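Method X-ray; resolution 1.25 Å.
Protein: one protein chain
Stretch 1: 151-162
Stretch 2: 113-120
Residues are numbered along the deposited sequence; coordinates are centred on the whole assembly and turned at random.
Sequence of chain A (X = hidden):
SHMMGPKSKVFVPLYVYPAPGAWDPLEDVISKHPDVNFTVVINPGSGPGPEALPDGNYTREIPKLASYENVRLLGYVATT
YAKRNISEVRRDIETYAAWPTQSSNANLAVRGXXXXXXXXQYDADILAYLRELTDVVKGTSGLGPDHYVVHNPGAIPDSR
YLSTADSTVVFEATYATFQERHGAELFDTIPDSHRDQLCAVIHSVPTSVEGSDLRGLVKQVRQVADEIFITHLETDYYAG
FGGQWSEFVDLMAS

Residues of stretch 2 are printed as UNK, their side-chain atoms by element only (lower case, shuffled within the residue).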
# COMPACT_ATOMS: atom_id res chain seq x y z
N HIS A 151 4.82 0.79 -6.16
CA HIS A 151 4.31 0.19 -7.38
C HIS A 151 3.52 -1.05 -7.05
O HIS A 151 3.92 -1.81 -6.18
CB HIS A 151 5.46 -0.24 -8.28
CG HIS A 151 6.20 0.90 -8.90
ND1 HIS A 151 7.34 0.71 -9.65
CD2 HIS A 151 5.97 2.23 -8.89
CE1 HIS A 151 7.77 1.88 -10.08
NE2 HIS A 151 6.96 2.82 -9.63
N ASN A 152 2.45 -1.30 -7.79
CA ASN A 152 1.72 -2.56 -7.68
C ASN A 152 1.59 -3.29 -9.01
O ASN A 152 0.59 -3.16 -9.72
CB ASN A 152 0.33 -2.38 -7.11
CG ASN A 152 -0.35 -3.71 -6.88
OD1 ASN A 152 0.30 -4.77 -6.85
ND2 ASN A 152 -1.68 -3.70 -6.78
N PRO A 153 2.59 -4.12 -9.33
CA PRO A 153 2.45 -5.00 -10.49
C PRO A 153 1.59 -6.20 -10.17
O PRO A 153 1.20 -6.91 -11.10
CB PRO A 153 3.90 -5.43 -10.78
CG PRO A 153 4.60 -5.29 -9.46
CD PRO A 153 3.95 -4.12 -8.78
N GLY A 154 1.31 -6.45 -8.90
CA GLY A 154 0.45 -7.54 -8.50
C GLY A 154 1.06 -8.92 -8.72
O GLY A 154 0.34 -9.92 -8.73
N ALA A 155 2.38 -8.96 -8.90
CA ALA A 155 3.12 -10.15 -9.29
C ALA A 155 4.57 -9.71 -9.38
O ALA A 155 4.87 -8.52 -9.21
CB ALA A 155 2.63 -10.69 -10.63
N ILE A 156 5.49 -10.63 -9.61
CA ILE A 156 6.89 -10.26 -9.58
C ILE A 156 7.31 -9.59 -10.89
O ILE A 156 7.20 -10.20 -11.94
CB ILE A 156 7.78 -11.50 -9.34
CG1 ILE A 156 7.48 -12.11 -7.96
CG2 ILE A 156 9.26 -11.09 -9.40
CD1 ILE A 156 8.05 -13.50 -7.79
N PRO A 157 7.78 -8.34 -10.84
CA PRO A 157 8.24 -7.69 -12.06
C PRO A 157 9.70 -7.97 -12.29
O PRO A 157 10.36 -8.49 -11.39
CB PRO A 157 8.07 -6.21 -11.72
CG PRO A 157 8.47 -6.16 -10.28
CD PRO A 157 7.93 -7.44 -9.68
N ASP A 158 10.22 -7.61 -13.46
CA ASP A 158 11.67 -7.68 -13.66
C ASP A 158 12.34 -6.84 -12.56
O ASP A 158 11.87 -5.76 -12.18
CB ASP A 158 12.03 -7.17 -15.04
CG ASP A 158 13.52 -7.25 -15.32
OD1 ASP A 158 14.25 -6.35 -14.87
OD2 ASP A 158 13.98 -8.20 -15.98
N SER A 159 13.45 -7.36 -12.05
CA SER A 159 14.07 -6.77 -10.88
C SER A 159 14.57 -5.36 -11.14
O SER A 159 14.72 -4.60 -10.20
CB SER A 159 15.23 -7.64 -10.39
OG SER A 159 16.24 -7.76 -11.36
N ARG A 160 14.81 -5.00 -12.40
CA ARG A 160 15.29 -3.65 -12.71
C ARG A 160 14.27 -2.58 -12.36
O ARG A 160 14.64 -1.40 -12.22
CB ARG A 160 15.69 -3.56 -14.18
CG ARG A 160 17.00 -4.25 -14.48
CD ARG A 160 17.21 -4.45 -15.96
NE ARG A 160 16.43 -5.57 -16.45
CZ ARG A 160 16.56 -6.10 -17.66
NH1 ARG A 160 15.79 -7.12 -18.00
NH2 ARG A 160 17.46 -5.63 -18.52
N TYR A 161 13.01 -2.95 -12.20
CA TYR A 161 12.02 -1.97 -11.79
C TYR A 161 12.04 -1.68 -10.29
O TYR A 161 11.55 -0.64 -9.86
CB TYR A 161 10.63 -2.46 -12.20
CG TYR A 161 10.38 -2.51 -13.69
CD1 TYR A 161 10.90 -1.56 -14.55
CD2 TYR A 161 9.57 -3.49 -14.25
CE1 TYR A 161 10.64 -1.60 -15.91
CE2 TYR A 161 9.31 -3.53 -15.62
CZ TYR A 161 9.87 -2.59 -16.44
OH TYR A 161 9.61 -2.61 -17.78
N LEU A 162 12.58 -2.58 -9.48
CA LEU A 162 12.44 -2.44 -8.04
C LEU A 162 13.08 -1.17 -7.51
O LEU A 162 12.57 -0.57 -6.56
CB LEU A 162 13.04 -3.64 -7.32
CG LEU A 162 12.32 -4.96 -7.60
CD1 LEU A 162 13.09 -6.11 -6.96
CD2 LEU A 162 10.88 -4.98 -7.13
N UNK A 113 2.68 8.44 -3.54
CA UNK A 113 1.78 7.90 -4.53
C UNK A 113 1.96 6.39 -4.64
O UNK A 113 3.08 5.87 -4.63
c UNK A 113 2.04 8.54 -5.92
c UNK A 113 1.81 10.07 -5.86
c UNK A 113 0.38 10.52 -5.59
c UNK A 113 1.20 7.91 -7.00
N UNK A 114 0.81 5.72 -4.76
CA UNK A 114 0.71 4.29 -5.03
C UNK A 114 0.28 4.13 -6.48
O UNK A 114 -0.84 4.49 -6.83
c UNK A 114 -1.35 -0.42 -4.75
c UNK A 114 -0.67 2.25 -4.34
c UNK A 114 -2.11 0.56 -5.30
c UNK A 114 -1.78 1.89 -5.11
c UNK A 114 -0.24 -0.09 -4.00
c UNK A 114 0.09 1.25 -3.80
c UNK A 114 -0.34 3.70 -4.09
N UNK A 115 1.17 3.63 -7.33
CA UNK A 115 0.91 3.43 -8.75
C UNK A 115 0.41 2.02 -8.97
O UNK A 115 1.17 1.05 -8.83
c UNK A 115 2.31 7.36 -10.39
c UNK A 115 1.90 6.04 -10.33
c UNK A 115 3.45 7.77 -9.71
c UNK A 115 3.76 5.51 -8.93
c UNK A 115 2.62 5.10 -9.60
c UNK A 115 2.17 3.66 -9.57
c UNK A 115 4.17 6.84 -8.97
N UNK A 116 -0.86 1.89 -9.33
CA UNK A 116 -1.44 0.58 -9.58
C UNK A 116 -1.18 0.12 -11.00
O UNK A 116 -0.99 0.93 -11.92
c UNK A 116 -3.50 -0.77 -8.97
c UNK A 116 -2.94 0.60 -9.29
o UNK A 116 -4.73 -0.92 -9.02
o UNK A 116 -2.72 -1.72 -8.68
N UNK A 117 -1.13 -1.19 -11.15
CA UNK A 117 -1.01 -1.85 -12.45
C UNK A 117 0.27 -1.50 -13.16
O UNK A 117 0.28 -1.25 -14.36
c UNK A 117 -4.63 -0.83 -13.48
o UNK A 117 -4.38 0.32 -13.93
c UNK A 117 -3.55 -1.63 -12.74
o UNK A 117 -5.75 -1.37 -13.60
c UNK A 117 -2.18 -1.48 -13.37
N UNK A 118 1.38 -1.50 -12.46
CA UNK A 118 2.65 -1.32 -13.15
C UNK A 118 3.00 -2.65 -13.86
O UNK A 118 2.57 -3.72 -13.44
c UNK A 118 3.47 0.48 -11.62
o UNK A 118 3.83 -1.86 -11.12
c UNK A 118 3.75 -0.91 -12.18
N UNK A 119 3.75 -2.58 -14.96
CA UNK A 119 4.02 -3.79 -15.74
C UNK A 119 5.07 -4.70 -15.11
O UNK A 119 5.89 -4.23 -14.32
c UNK A 119 4.85 -1.87 -16.86
c UNK A 119 4.20 -1.36 -15.64
c UNK A 119 4.52 -3.26 -17.08
N UNK A 120 4.99 -5.97 -15.43
CA UNK A 120 5.99 -6.95 -15.02
C UNK A 120 7.13 -7.03 -15.99
O UNK A 120 8.27 -7.25 -15.59
c UNK A 120 4.55 -8.64 -13.75
n UNK A 120 4.67 -11.03 -13.33
c UNK A 120 5.39 -8.34 -14.96
o UNK A 120 2.91 -10.21 -14.47
c UNK A 120 3.96 -10.03 -13.86
O HOH W 1 1.76 -6.36 -13.72

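Position 113 carries four side-chain carbons, forked at the first, with one arm two carbons long. They stay out of reach of stretch 1. This is Ile113.

Position 114 has one carbon followed by a ring of six carbons. The CA-to-CB bond points sideways, but the ring end comes nearer, and one ring carbon lies 3.5 Å from CB of Asn152. The residue is Phe114, and that carbon is CZ.

Position 115 again has one carbon and a six-carbon ring. Its side chain shares a face of the sheet with that of His151, and a ring carbon lies 4.0 Å from CD2 of His151, near the plane of the imidazole. This is Phe115. Its backbone O accepts a hydrogen bond from Asn152 N at 2.9 Å.

Position 116 has two carbons, the second carrying two oxygens, so it is a short carboxylate. Its side chain is on the same sheet face as that of Asn152, and one oxygen lies 2.9 Å from Asn152 ND2. This is Asp116. Asn152 ND2 gives a weak hydrogen bond to that oxygen, OD1, and OD2 is satisfied elsewhere in the structure.

Position 117 has three carbons, the third carrying two oxygens. The side chain starts away from stretch 1 and makes no close contact with it. This is Glu117. Its backbone N makes a weak hydrogen bond to Asn152 O at 3.0 Å.

Position 118 has one carbon bearing an oxygen and a methyl, pointing toward stretch 1. The oxygen lies 3.1 Å from Pro153 N, which has no hydrogen to share. The methyl packs over one face of the His151 ring, 4.2 Å from its centroid. It is Thr118; the oxygen is OG1 and the methyl CG2.

Position 119 has three carbons closing a ring onto the backbone N: Pro119. The ring begins away from stretch 1, while its backbone O lies 3.7 Å from Tyr161 CE2.

Position 120 has three carbons, the third carrying one oxygen and one nitrogen. The amide end comes nearer to stretch 1, its nitrogen 3.0 Å from Ile156 O and 3.4 Å from Ala155 CB. This is Gln120. NE2 donates to Ile156 O, nearly straight.

The contact begins as two parallel strands, with His151 beside Phe115 and Asn152 beside Asp116. As the strands end, Asn152 O also receives a weak bond from Thr118 N at 3.3 Å. A water then links the two stretches, donating to Thr118 O at 2.8 Å and Pro153 O at 2.7 Å. Farther on, Gln120 fastens the loops at two points: its amide holds Ile156, and its backbone O accepts from Asp158 N at 2.9 Å.

Stretch 2 (113-120) IFFDETPQ
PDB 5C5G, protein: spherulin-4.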